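Local coordinates for hypothetical protein (Clostridium sporogenes ATCC 15579, PDB 4QRK), which is of unknown function but, as a right-handed beta-helix protein of the DUF2154 family, may take part in cell adhesion, at residues E64-K68 with D69-E73. Numbering follows the deposited sequence.
Sequences EVKDK and DGELE
The carboxylate of Glu71 turns one face to the side chain of Lys66, whose CD and CE methylenes pass over it at about a right angle to the glutamate chain. CE lies 3.2 Å from Glu71 OE1, and Lys66 NZ makes a salt bridge to the same OE1, also 3.2 Å, approaching about 34° out of the carboxylate plane. Lys66 CG stands beside the backbone N (chi1 -53°), and the extended chain beyond it carries the ammonium to Glu71. Glu64 shares this side of the sheet; its OE2 is 4.8 Å from Glu71 OE1, a like-charge proximity that the lysine probably eases. The carboxylate of Asp69 sits by the turn, with OD1 3.5 Å from Lys68 C. Beneath these groups runs a beta hairpin whose two-residue loop, Asp67 and Lys68, both with positive phi, forms a type I' turn from Lys66 to Asp69, at one end of a sheet in the right-handed beta-helix. Paired backbone bonds join Lys66 with Asp69 and Glu64 with Glu71; Glu71 N to Glu64 O (2.8 Å) is nearly collinear with the carbonyl. Between them, Val65 CA donates a CH contact to Asp69 O (3.3 Å), while Gly70 also bonds through its backbone to strand 24-32.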
loop_
_atom_site.group_PDB
_atom_site.type_symbol
_atom_site.label_atom_id
_atom_site.label_comp_id
_atom_site.label_asym_id
_atom_site.label_seq_id
_atom_site.Cartn_x
_atom_site.Cartn_y
_atom_site.Cartn_z
ATOM N N GLU A 64 -3.934 19.419 -1.864
ATOM C CA GLU A 64 -3.373 20.735 -1.562
ATOM C C GLU A 64 -1.895 20.606 -1.362
ATOM O O GLU A 64 -1.400 19.576 -0.946
ATOM C CB GLU A 64 -4.033 21.393 -0.347
ATOM C CG GLU A 64 -4.077 20.544 0.884
ATOM C CD GLU A 64 -4.908 21.159 2.011
ATOM O OE1 GLU A 64 -4.796 22.372 2.232
ATOM O OE2 GLU A 64 -5.656 20.426 2.692
ATOM N N VAL A 65 -1.184 21.659 -1.697
ATOM C CA VAL A 65 0.247 21.696 -1.455
ATOM C C VAL A 65 0.472 22.599 -0.267
ATOM O O VAL A 65 0.197 23.789 -0.342
ATOM C CB VAL A 65 0.960 22.250 -2.637
ATOM C CG1 VAL A 65 2.463 22.265 -2.383
ATOM C CG2 VAL A 65 0.588 21.444 -3.885
ATOM N N LYS A 66 0.918 22.005 0.833
ATOM C CA LYS A 66 1.272 22.722 2.042
ATOM C C LYS A 66 2.775 22.669 2.205
ATOM O O LYS A 66 3.304 21.607 2.563
ATOM C CB LYS A 66 0.697 22.039 3.272
ATOM C CG LYS A 66 -0.745 21.755 3.266
ATOM C CD LYS A 66 -1.104 21.271 4.657
ATOM C CE LYS A 66 -2.535 20.787 4.742
ATOM N NZ LYS A 66 -2.838 20.214 6.092
ATOM N N ASP A 67 3.470 23.774 1.946
ATOM C CA ASP A 67 4.885 23.846 2.292
ATOM C C ASP A 67 5.653 22.709 1.609
ATOM O O ASP A 67 6.317 21.887 2.254
ATOM C CB ASP A 67 5.031 23.754 3.817
ATOM C CG ASP A 67 6.397 24.180 4.306
ATOM O OD1 ASP A 67 7.023 25.036 3.644
ATOM O OD2 ASP A 67 6.837 23.662 5.360
ATOM N N LYS A 68 5.500 22.648 0.296
ATOM C CA LYS A 68 6.253 21.736 -0.565
ATOM C C LYS A 68 5.725 20.291 -0.514
ATOM O O LYS A 68 6.122 19.466 -1.331
ATOM C CB LYS A 68 7.763 21.796 -0.278
ATOM C CG LYS A 68 8.357 23.210 -0.347
ATOM C CD LYS A 68 8.480 23.702 -1.778
ATOM C CE LYS A 68 9.082 25.089 -1.832
ATOM N NZ LYS A 68 8.944 25.706 -3.184
ATOM N N ASP A 69 4.813 20.000 0.408
ATOM C CA ASP A 69 4.221 18.661 0.508
ATOM C C ASP A 69 2.888 18.635 -0.220
ATOM O O ASP A 69 1.959 19.341 0.177
ATOM C CB ASP A 69 3.976 18.277 1.970
ATOM C CG ASP A 69 5.253 17.954 2.730
ATOM O OD1 ASP A 69 6.366 18.197 2.216
ATOM O OD2 ASP A 69 5.133 17.458 3.861
ATOM N N GLY A 70 2.780 17.809 -1.256
ATOM C CA GLY A 70 1.509 17.575 -1.902
ATOM C C GLY A 70 0.638 16.558 -1.164
ATOM O O GLY A 70 0.855 15.344 -1.262
ATOM N N GLU A 71 -0.358 17.063 -0.441
ATOM C CA GLU A 71 -1.283 16.224 0.304
ATOM C C GLU A 71 -2.453 15.819 -0.567
ATOM O O GLU A 71 -3.302 16.630 -0.887
ATOM C CB GLU A 71 -1.699 16.920 1.597
ATOM C CG GLU A 71 -0.474 17.084 2.494
ATOM C CD GLU A 71 -0.768 17.473 3.921
ATOM O OE1 GLU A 71 -1.951 17.717 4.259
ATOM O OE2 GLU A 71 0.209 17.551 4.702
ATOM N N LEU A 72 -2.431 14.546 -0.977
ATOM C CA LEU A 72 -3.407 13.985 -1.901
ATOM C C LEU A 72 -4.229 12.953 -1.167
ATOM O O LEU A 72 -3.711 11.924 -0.719
ATOM C CB LEU A 72 -2.719 13.355 -3.109
ATOM C CG LEU A 72 -3.546 12.659 -4.214
ATOM C CD1 LEU A 72 -4.740 13.439 -4.696
ATOM C CD2 LEU A 72 -2.640 12.386 -5.355
ATOM N N GLU A 73 -5.521 13.212 -1.089
ATOM C CA GLU A 73 -6.401 12.309 -0.413
ATOM C C GLU A 73 -7.473 11.794 -1.358
ATOM O O GLU A 73 -8.126 12.552 -2.061
ATOM C CB GLU A 73 -7.054 13.006 0.769
ATOM C CG GLU A 73 -7.977 12.093 1.531
ATOM C CD GLU A 73 -8.495 12.748 2.782
ATOM O OE1 GLU A 73 -9.320 13.693 2.677
ATOM O OE2 GLU A 73 -8.041 12.326 3.864
#